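Side-chain contacts in VIN1 (Oscarella pearsei, PDB 6BFI), which binds actin filaments and may play a role in cell-cell adhesion, as a sponge homolog of vinculin: residues A[675-680]-A[697-702]; A[692-697]-A[733-738]; A[753-758]-A[811-816]; A[761-766]-A[804-809]. All blocks are in the same frame, centred on the assembly; numbering follows the deposited sequence.

Contact 1: residues A[675-680]-A[697-702]; sequences ASVFRE and QMARKM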
# COMPACT_ATOMS: atom_id res chain seq x y z
N ALA A 675 14.28 3.39 20.36
CA ALA A 675 14.71 2.10 20.88
C ALA A 675 14.22 0.94 20.02
O ALA A 675 14.93 -0.05 19.87
CB ALA A 675 14.24 1.91 22.32
N SER A 676 13.02 1.06 19.45
CA SER A 676 12.56 0.04 18.51
C SER A 676 13.43 0.03 17.26
O SER A 676 13.75 -1.04 16.73
CB SER A 676 11.09 0.27 18.15
OG SER A 676 10.94 1.45 17.38
N VAL A 677 13.82 1.21 16.77
CA VAL A 677 14.69 1.25 15.60
C VAL A 677 16.07 0.69 15.94
O VAL A 677 16.59 -0.18 15.23
CB VAL A 677 14.79 2.69 15.06
CG1 VAL A 677 15.95 2.81 14.09
CG2 VAL A 677 13.50 3.08 14.38
N PHE A 678 16.67 1.18 17.02
CA PHE A 678 17.99 0.69 17.44
C PHE A 678 17.98 -0.82 17.64
O PHE A 678 18.95 -1.50 17.30
CB PHE A 678 18.43 1.41 18.72
CG PHE A 678 19.77 0.97 19.23
CD1 PHE A 678 20.93 1.56 18.76
CD2 PHE A 678 19.87 -0.04 20.18
CE1 PHE A 678 22.17 1.15 19.23
CE2 PHE A 678 21.11 -0.44 20.65
CZ PHE A 678 22.26 0.16 20.17
N ARG A 679 16.89 -1.35 18.20
CA ARG A 679 16.81 -2.79 18.42
C ARG A 679 16.61 -3.54 17.11
O ARG A 679 17.10 -4.66 16.97
CB ARG A 679 15.68 -3.10 19.40
CG ARG A 679 15.79 -4.45 20.05
CD ARG A 679 15.01 -4.49 21.35
NE ARG A 679 15.48 -3.48 22.31
CZ ARG A 679 14.84 -2.35 22.57
NH1 ARG A 679 13.70 -2.07 21.96
NH2 ARG A 679 15.34 -1.49 23.45
N GLU A 680 15.88 -2.95 16.16
CA GLU A 680 15.74 -3.59 14.85
C GLU A 680 17.09 -3.69 14.15
O GLU A 680 17.42 -4.73 13.56
CB GLU A 680 14.74 -2.81 13.99
CG GLU A 680 14.53 -3.39 12.60
CD GLU A 680 13.83 -4.73 12.62
OE1 GLU A 680 13.08 -5.00 13.58
OE2 GLU A 680 14.02 -5.53 11.67
N GLN A 697 23.11 5.14 14.23
CA GLN A 697 23.43 6.53 14.54
C GLN A 697 22.16 7.38 14.62
O GLN A 697 22.02 8.21 15.52
CB GLN A 697 24.39 7.09 13.49
CG GLN A 697 24.91 8.49 13.78
CD GLN A 697 26.11 8.50 14.71
OE1 GLN A 697 26.29 7.60 15.54
NE2 GLN A 697 26.95 9.52 14.58
N MET A 698 21.23 7.17 13.68
CA MET A 698 19.98 7.92 13.69
C MET A 698 19.17 7.63 14.95
O MET A 698 18.52 8.52 15.51
CB MET A 698 19.17 7.61 12.44
CG MET A 698 17.97 8.52 12.23
SD MET A 698 17.14 8.20 10.66
CE MET A 698 18.54 8.18 9.54
N ALA A 699 19.18 6.37 15.40
CA ALA A 699 18.48 6.03 16.64
C ALA A 699 19.10 6.74 17.83
O ALA A 699 18.39 7.30 18.67
CB ALA A 699 18.49 4.51 16.84
N ARG A 700 20.44 6.72 17.93
CA ARG A 700 21.12 7.44 19.00
C ARG A 700 20.72 8.92 19.00
O ARG A 700 20.33 9.47 20.03
CB ARG A 700 22.63 7.30 18.85
CG ARG A 700 23.14 5.86 18.84
CD ARG A 700 24.66 5.83 18.66
NE ARG A 700 25.17 4.47 18.47
CZ ARG A 700 25.65 4.00 17.33
NH1 ARG A 700 25.71 4.77 16.26
NH2 ARG A 700 26.09 2.75 17.27
N LYS A 701 20.81 9.56 17.83
CA LYS A 701 20.45 10.97 17.72
C LYS A 701 19.00 11.21 18.14
O LYS A 701 18.70 12.20 18.82
CB LYS A 701 20.69 11.46 16.30
CG LYS A 701 22.15 11.45 15.87
CD LYS A 701 22.30 11.82 14.40
CE LYS A 701 23.76 11.92 14.00
NZ LYS A 701 24.48 12.98 14.75
N MET A 702 18.09 10.31 17.76
CA MET A 702 16.69 10.50 18.11
C MET A 702 16.47 10.37 19.61
O MET A 702 15.63 11.08 20.19
CB MET A 702 15.82 9.50 17.34
CG MET A 702 14.32 9.71 17.53
SD MET A 702 13.68 11.22 16.76
CE MET A 702 13.81 10.81 15.02
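The methyl of Ala-699 is the point at which Phe-678 and Val-677 meet the other helix. CB of Phe-678 meets CB of Ala-699 at 3.6 Å, and CG1 of Val-677 reaches the same methyl at 4.1 Å. The phenyl ring continues past it: with CG opposite the backbone N (chi1 180°), the ring swings along the flank of helix 690-710, and the alanine methyl lies at its edge, close to the ring plane. Because the partner is a single methyl group, the backbones come close, CA of Phe-678 and CA of Ala-699 lying 5.4 Å apart.

No hydrogen bond crosses between the segments; the polar interactions lie at the margin. NH1 of Arg-700 donates to OE1 of Gln-697 one helical turn back (3.0 Å). The acceptor receives it in its carbonyl plane, although the bond is bent, with 131° at the hydrogen. The same guanidinium pairs through NE with Glu-655.

Helix 649-659 adds a further neighbour, its Glu-655 and Arg-659 touching Phe-678. Met-804 of helix 786-817 packs against Val-677, while Lys-701 leads off to helix 718-745 and a salt bridge with Glu-728.

Contact 2: residues A[692-697]-A[733-738]; sequences ISLVKQ and AQELLK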
# COMPACT_ATOMS: atom_id res chain seq x y z
N ILE A 692 23.07 -0.21 8.31
CA ILE A 692 22.89 -0.47 9.74
C ILE A 692 23.60 0.60 10.56
O ILE A 692 23.10 1.03 11.61
CB ILE A 692 23.39 -1.88 10.09
CG1 ILE A 692 22.57 -2.93 9.34
CG2 ILE A 692 23.33 -2.13 11.59
CD1 ILE A 692 21.07 -2.83 9.59
N SER A 693 24.76 1.07 10.09
CA SER A 693 25.48 2.11 10.80
C SER A 693 24.69 3.42 10.82
O SER A 693 24.51 4.03 11.88
CB SER A 693 26.85 2.33 10.15
OG SER A 693 27.49 1.09 9.90
N LEU A 694 24.20 3.84 9.65
CA LEU A 694 23.41 5.07 9.58
C LEU A 694 22.16 4.97 10.44
O LEU A 694 21.78 5.94 11.10
CB LEU A 694 23.02 5.36 8.13
CG LEU A 694 24.12 5.47 7.08
CD1 LEU A 694 23.55 5.97 5.76
CD2 LEU A 694 25.25 6.37 7.56
N VAL A 695 21.53 3.79 10.46
CA VAL A 695 20.28 3.65 11.20
C VAL A 695 20.54 3.67 12.71
O VAL A 695 19.80 4.29 13.47
CB VAL A 695 19.55 2.37 10.77
CG1 VAL A 695 18.39 2.11 11.68
CG2 VAL A 695 19.07 2.50 9.33
N LYS A 696 21.60 2.98 13.16
CA LYS A 696 21.95 3.02 14.58
C LYS A 696 22.28 4.44 15.02
O LYS A 696 21.81 4.91 16.06
CB LYS A 696 23.11 2.08 14.86
CG LYS A 696 22.70 0.70 15.35
CD LYS A 696 23.92 -0.16 15.63
CE LYS A 696 23.54 -1.48 16.28
NZ LYS A 696 24.73 -2.35 16.52
N GLN A 697 23.11 5.14 14.23
CA GLN A 697 23.43 6.53 14.54
C GLN A 697 22.16 7.38 14.62
O GLN A 697 22.02 8.21 15.52
CB GLN A 697 24.39 7.09 13.49
CG GLN A 697 24.91 8.49 13.78
CD GLN A 697 26.11 8.50 14.71
OE1 GLN A 697 26.29 7.60 15.54
NE2 GLN A 697 26.95 9.52 14.58
N ALA A 733 18.89 11.28 7.68
CA ALA A 733 17.82 10.76 6.83
C ALA A 733 18.12 10.99 5.35
O ALA A 733 17.76 10.15 4.52
CB ALA A 733 16.49 11.41 7.21
N GLN A 734 18.76 12.10 5.01
CA GLN A 734 19.19 12.32 3.63
C GLN A 734 20.15 11.22 3.19
O GLN A 734 19.95 10.59 2.14
CB GLN A 734 19.84 13.69 3.48
CG GLN A 734 18.93 14.87 3.78
CD GLN A 734 19.63 16.20 3.56
OE1 GLN A 734 20.77 16.26 3.10
NE2 GLN A 734 18.93 17.29 3.88
N GLU A 735 21.20 10.98 3.97
CA GLU A 735 22.17 9.95 3.61
C GLU A 735 21.52 8.58 3.53
O GLU A 735 21.83 7.78 2.64
CB GLU A 735 23.33 9.95 4.60
CG GLU A 735 24.23 11.16 4.49
CD GLU A 735 25.21 11.28 5.64
OE1 GLU A 735 24.93 10.73 6.72
OE2 GLU A 735 26.27 11.92 5.46
N LEU A 736 20.59 8.29 4.45
CA LEU A 736 19.87 7.02 4.41
C LEU A 736 19.07 6.89 3.13
O LEU A 736 19.02 5.81 2.52
CB LEU A 736 18.96 6.89 5.63
CG LEU A 736 18.04 5.66 5.63
CD1 LEU A 736 18.85 4.39 5.84
CD2 LEU A 736 16.95 5.80 6.69
N LEU A 737 18.43 7.97 2.69
CA LEU A 737 17.67 7.92 1.44
C LEU A 737 18.60 7.70 0.25
O LEU A 737 18.25 6.96 -0.68
CB LEU A 737 16.86 9.21 1.26
CG LEU A 737 15.67 9.15 0.29
CD1 LEU A 737 14.63 10.17 0.70
CD2 LEU A 737 16.11 9.40 -1.15
N LYS A 738 19.78 8.31 0.27
CA LYS A 738 20.73 8.09 -0.82
C LYS A 738 21.17 6.63 -0.89
O LYS A 738 21.09 6.00 -1.95
CB LYS A 738 21.95 9.01 -0.66
CG LYS A 738 21.72 10.43 -1.15
CD LYS A 738 23.00 11.25 -1.08
CE LYS A 738 22.80 12.63 -1.69
NZ LYS A 738 24.05 13.45 -1.62
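Leu-694 and Val-695 of helix 690-710 meet Glu-735 and Leu-736 of helix 718-745, in a junction that is half side chain against backbone. The CD1 methyl of Leu-694 settles on the peptide that joins Glu-735 to Leu-736: it stands 4.0 Å from N of Leu-736, with the carbonyl C of Glu-735 equally near. CB of Glu-735, at 4.2 Å from CD1 of Leu-694, extends this apolar patch, whereas its carboxylate runs on along an extended chain at the exposed margin. Deeper in, CG2 of Val-695 touches CD1 of Leu-736 at 4.0 Å, the two branches crossing at a slant.

Two torsions direct these methyls. Leu-694 sets CG beside its backbone N (chi1 -56°), which carries its methyl across to the facing peptide; Leu-736 instead has CG opposite its N (chi1 174°), and the branch turns inward to the valine. The underlying geometry is that of neighbouring antiparallel helices in a helical bundle, the construction used throughout the vinculin family: the local axes approach to 9.9 Å and run at 157° to one another.

Around this first shell lie two more helices. Val-695 is packed by Val-677 and Ala-681 from helix 669-682 and by Val-807 and Ile-811 from helix 786-817; Val-807 also touches Leu-736. Elsewhere on helix 718-745, Ile-763 and Pro-764 meet Leu-737. Lys-696 turns to helix 669-682, where its NZ forms a salt bridge with Asp-682.

Contact 3: residues A[753-758]-A[811-816]; sequences KTNLLQ and IRASEA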
# COMPACT_ATOMS: atom_id res chain seq x y z
N LYS A 753 11.66 -3.79 -4.96
CA LYS A 753 12.08 -2.45 -5.38
C LYS A 753 11.01 -1.42 -5.06
O LYS A 753 11.27 -0.42 -4.37
CB LYS A 753 12.39 -2.47 -6.88
CG LYS A 753 13.27 -1.35 -7.40
CD LYS A 753 13.32 -1.40 -8.92
CE LYS A 753 14.47 -0.58 -9.49
NZ LYS A 753 15.78 -1.25 -9.28
N THR A 754 9.79 -1.66 -5.54
CA THR A 754 8.66 -0.78 -5.22
C THR A 754 8.43 -0.71 -3.72
O THR A 754 8.15 0.37 -3.18
CB THR A 754 7.40 -1.28 -5.94
OG1 THR A 754 7.54 -1.07 -7.35
CG2 THR A 754 6.17 -0.54 -5.44
N ASN A 755 8.54 -1.85 -3.02
CA ASN A 755 8.33 -1.85 -1.58
C ASN A 755 9.27 -0.89 -0.87
O ASN A 755 8.87 -0.19 0.07
CB ASN A 755 8.50 -3.27 -1.03
CG ASN A 755 8.24 -3.36 0.46
OD1 ASN A 755 7.41 -2.62 1.00
ND2 ASN A 755 8.94 -4.27 1.13
N LEU A 756 10.53 -0.82 -1.32
CA LEU A 756 11.49 0.07 -0.68
C LEU A 756 11.29 1.52 -1.11
O LEU A 756 11.43 2.44 -0.30
CB LEU A 756 12.92 -0.38 -1.00
CG LEU A 756 14.06 0.45 -0.43
CD1 LEU A 756 13.99 0.50 1.10
CD2 LEU A 756 15.40 -0.10 -0.89
N LEU A 757 10.95 1.75 -2.39
CA LEU A 757 10.79 3.12 -2.87
C LEU A 757 9.56 3.78 -2.25
O LEU A 757 9.58 4.99 -1.96
CB LEU A 757 10.71 3.14 -4.39
CG LEU A 757 12.05 2.91 -5.09
CD1 LEU A 757 11.95 3.23 -6.57
CD2 LEU A 757 13.15 3.73 -4.43
N GLN A 758 8.48 3.02 -2.05
CA GLN A 758 7.30 3.58 -1.39
C GLN A 758 7.64 4.14 -0.02
O GLN A 758 7.08 5.16 0.40
CB GLN A 758 6.21 2.51 -1.27
CG GLN A 758 5.54 2.13 -2.58
CD GLN A 758 4.46 1.09 -2.39
OE1 GLN A 758 4.24 0.59 -1.29
NE2 GLN A 758 3.77 0.75 -3.48
N ILE A 811 14.70 -0.61 6.95
CA ILE A 811 15.65 -1.69 7.24
C ILE A 811 15.16 -2.99 6.64
O ILE A 811 15.85 -3.64 5.85
CB ILE A 811 15.87 -1.83 8.76
CG1 ILE A 811 16.34 -0.52 9.38
CG2 ILE A 811 16.87 -2.94 9.05
CD1 ILE A 811 16.39 -0.60 10.89
N ARG A 812 13.93 -3.39 7.01
CA ARG A 812 13.43 -4.68 6.53
C ARG A 812 13.30 -4.70 5.01
O ARG A 812 13.68 -5.69 4.36
CB ARG A 812 12.09 -4.99 7.20
CG ARG A 812 12.19 -5.14 8.71
CD ARG A 812 10.85 -5.51 9.32
NE ARG A 812 10.92 -5.55 10.78
CZ ARG A 812 9.89 -5.85 11.57
NH1 ARG A 812 8.71 -6.13 11.04
NH2 ARG A 812 10.05 -5.86 12.88
N ALA A 813 12.78 -3.62 4.42
CA ALA A 813 12.61 -3.58 2.97
C ALA A 813 13.95 -3.58 2.25
O ALA A 813 14.04 -4.09 1.12
CB ALA A 813 11.79 -2.36 2.57
N SER A 814 14.99 -3.02 2.87
CA SER A 814 16.32 -3.06 2.26
C SER A 814 16.91 -4.46 2.32
O SER A 814 17.50 -4.93 1.34
CB SER A 814 17.24 -2.05 2.96
OG SER A 814 16.70 -0.74 2.90
N GLU A 815 16.75 -5.14 3.46
CA GLU A 815 17.17 -6.53 3.54
C GLU A 815 16.44 -7.38 2.50
O GLU A 815 17.03 -8.29 1.91
CB GLU A 815 16.92 -7.07 4.95
CG GLU A 815 17.54 -8.44 5.23
CD GLU A 815 16.63 -9.59 4.83
OE1 GLU A 815 15.44 -9.35 4.56
OE2 GLU A 815 17.12 -10.74 4.78
N ALA A 816 15.16 -7.08 2.25
CA ALA A 816 14.42 -7.81 1.23
C ALA A 816 14.92 -7.46 -0.17
O ALA A 816 14.93 -8.31 -1.06
CB ALA A 816 12.93 -7.52 1.36
O HOH W 1 11.93 -4.56 -0.42
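Leu-756 and Asn-755 straddle the methyl of Ala-813, the leucine approaching it with a branch methyl and the asparagine with its amide nitrogen. CD1 of Leu-756 lies 3.9 Å from CB of Ala-813, and ND2 of Asn-755 is 3.7 Å from that same CB. Both residues carry CG opposite their backbone N (chi1 179° for Leu-756 and -177° for Asn-755), yet their successive positions on the helix send the two groups to different flanks of the alanine.

Beyond the methyl, CD1 of Leu-756 reaches OG of Ser-814 at 3.5 Å, and CD2 stands farther from it. This is a van der Waals meeting: the hydroxyl is hydrogen-bonded to O of Val-810 in its own helix, which lets a polar residue sit in buried surroundings against a leucine.

Helices 750-760 and 786-817 here form an antiparallel pair within a helical bundle, their local axes at 155° and 8.9 Å apart. The small residue at the crossing permits this closeness, with CA of Leu-756 and CA of Ala-813 separated by 5.3 Å.

Water supplies the polar link. It donates to the backbone O of Ala-813 at 2.7 Å and accepts a weak bond from ND2 of Asn-755. Farther out, Ala-744 of helix 718-745 touches Leu-756, while Arg-812 points elsewhere, its NH2 forming a salt bridge with Glu-680.

Contact 4: residues A[761-766]-A[804-809]; sequences DRIPTI and MRTVKD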
# COMPACT_ATOMS: atom_id res chain seq x y z
N ASP A 761 10.04 7.42 -0.40
CA ASP A 761 9.50 8.63 -1.03
C ASP A 761 8.92 9.62 -0.03
O ASP A 761 8.80 10.81 -0.37
CB ASP A 761 8.44 8.26 -2.07
CG ASP A 761 9.06 7.78 -3.37
OD1 ASP A 761 10.18 8.22 -3.70
OD2 ASP A 761 8.42 6.96 -4.07
N ARG A 762 8.56 9.19 1.17
CA ARG A 762 7.98 10.10 2.15
C ARG A 762 8.97 10.57 3.21
O ARG A 762 8.61 11.40 4.05
CB ARG A 762 6.76 9.46 2.82
CG ARG A 762 7.02 8.16 3.57
CD ARG A 762 5.71 7.59 4.11
NE ARG A 762 5.91 6.50 5.06
CZ ARG A 762 5.78 5.21 4.76
NH1 ARG A 762 5.45 4.84 3.53
NH2 ARG A 762 5.98 4.29 5.69
N ILE A 763 10.22 10.08 3.18
CA ILE A 763 11.21 10.49 4.18
C ILE A 763 11.53 11.98 4.11
O ILE A 763 11.55 12.63 5.17
CB ILE A 763 12.46 9.61 4.07
CG1 ILE A 763 12.14 8.16 4.45
CG2 ILE A 763 13.58 10.15 4.95
CD1 ILE A 763 13.35 7.26 4.48
N PRO A 764 11.79 12.59 2.94
CA PRO A 764 12.21 14.00 2.95
C PRO A 764 11.20 14.94 3.59
O PRO A 764 11.59 15.82 4.37
CB PRO A 764 12.41 14.31 1.46
CG PRO A 764 11.61 13.28 0.74
CD PRO A 764 11.74 12.05 1.57
N THR A 765 9.91 14.78 3.29
CA THR A 765 8.90 15.62 3.93
C THR A 765 8.85 15.38 5.43
O THR A 765 8.64 16.32 6.21
CB THR A 765 7.53 15.39 3.30
OG1 THR A 765 7.30 13.98 3.16
CG2 THR A 765 7.46 16.04 1.93
N ILE A 766 9.05 14.13 5.85
CA ILE A 766 9.10 13.84 7.28
C ILE A 766 10.24 14.61 7.94
O ILE A 766 10.07 15.18 9.02
CB ILE A 766 9.25 12.32 7.53
CG1 ILE A 766 8.03 11.56 7.05
CG2 ILE A 766 9.45 12.06 9.00
CD1 ILE A 766 8.23 10.05 7.07
N MET A 804 10.60 7.12 12.75
CA MET A 804 11.24 5.89 13.22
C MET A 804 10.58 4.65 12.62
O MET A 804 11.27 3.72 12.20
CB MET A 804 11.23 5.84 14.74
CG MET A 804 12.26 6.77 15.37
SD MET A 804 13.76 6.89 14.36
CE MET A 804 15.03 6.47 15.54
N ARG A 805 9.24 4.62 12.57
CA ARG A 805 8.55 3.53 11.89
C ARG A 805 9.03 3.40 10.45
O ARG A 805 9.33 2.29 9.98
CB ARG A 805 7.04 3.76 11.93
CG ARG A 805 6.40 3.53 13.29
CD ARG A 805 4.88 3.48 13.17
NE ARG A 805 4.34 4.70 12.60
CZ ARG A 805 3.90 5.73 13.32
NH1 ARG A 805 3.93 5.68 14.64
NH2 ARG A 805 3.42 6.81 12.72
N THR A 806 9.12 4.53 9.75
CA THR A 806 9.56 4.50 8.36
C THR A 806 10.98 3.94 8.24
O THR A 806 11.25 3.11 7.36
CB THR A 806 9.48 5.90 7.76
OG1 THR A 806 8.12 6.36 7.83
CG2 THR A 806 9.93 5.89 6.31
N VAL A 807 11.90 4.38 9.11
CA VAL A 807 13.28 3.91 9.03
C VAL A 807 13.36 2.41 9.29
O VAL A 807 14.10 1.68 8.62
CB VAL A 807 14.17 4.70 10.00
CG1 VAL A 807 15.56 4.09 10.07
CG2 VAL A 807 14.25 6.16 9.58
N LYS A 808 12.60 1.92 10.27
CA LYS A 808 12.59 0.49 10.57
C LYS A 808 12.09 -0.32 9.38
O LYS A 808 12.75 -1.28 8.93
CB LYS A 808 11.72 0.26 11.81
CG LYS A 808 11.33 -1.18 12.08
CD LYS A 808 10.51 -1.25 13.36
CE LYS A 808 9.95 -2.63 13.60
NZ LYS A 808 9.21 -2.71 14.89
N ASP A 809 10.94 0.07 8.83
CA ASP A 809 10.44 -0.60 7.63
C ASP A 809 11.42 -0.48 6.47
O ASP A 809 11.43 -1.35 5.58
CB ASP A 809 9.07 -0.05 7.25
CG ASP A 809 7.99 -0.41 8.25
OD1 ASP A 809 8.03 -1.54 8.78
OD2 ASP A 809 7.10 0.43 8.50
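Thr-806 turns OG1 beside its backbone N (chi1 -60°), with CG2 on the other branch opposite that N, and the fork presents a polar and an apolar tip to segment 761-766. From the opposite direction, Arg-762 has the rarer first torsion of 60°, with CG lodged between its N and carbonyl carbon; from there an extended chain takes the guanidinium toward the threonine. The contact joins segment 761-766, with Ile-763 and Ile-766 in the first turn of helix 763-778, to the long helix 786-817 in the helical bundle of a vinculin-family protein.

Each branch has its own surroundings. CG2 of Thr-806 packs on CG1 of Ile-763 at 3.7 Å, with CD1 of the isoleucine a little farther off. OG1 of Thr-806 is approached by CD1 of Ile-766 at 3.8 Å and, obliquely to the guanidinium, by NE of Arg-762 at 3.5 Å. The latter is proximity without a hydrogen bond; the hydroxyl is instead bonded to O of Asn-802, one turn earlier in its helix. With an alanine here, the CG2 contact with Ile-763 goes, which would probably open a gap at that point and leave O of Asn-802 without its hydroxyl partner.

Ile-763 also rests on Ala-733 of helix 718-745. Asp-809 may weakly attract Arg-762, its OD2 lying 4.9 Å from NH2 of the arginine. Within segment 761-766, OG1 of Thr-765 donates to O of Arg-762 over 3.0 Å, from a position 43° above the carbonyl plane.

The four contacts illustrate how one bundle is assembled from pairwise helix junctions. Contacts 1 and 2 share Gln-697 and helix 690-710, their centres about 11 Å apart, and their segments alternate along the chain. Contacts 3 and 4 follow later, both using helix 786-817, with contact 4 nested inside the loop that contact 3 closes; their centres are about 12 Å apart. Helix 786-817 ties the two groups together: Met-804 packs on Met-702, Val-807 meets Met-698, and Ile-811 touches Ile-692. Residues far apart in sequence thus converge on a common apolar interior, consistent with one compact helical unit.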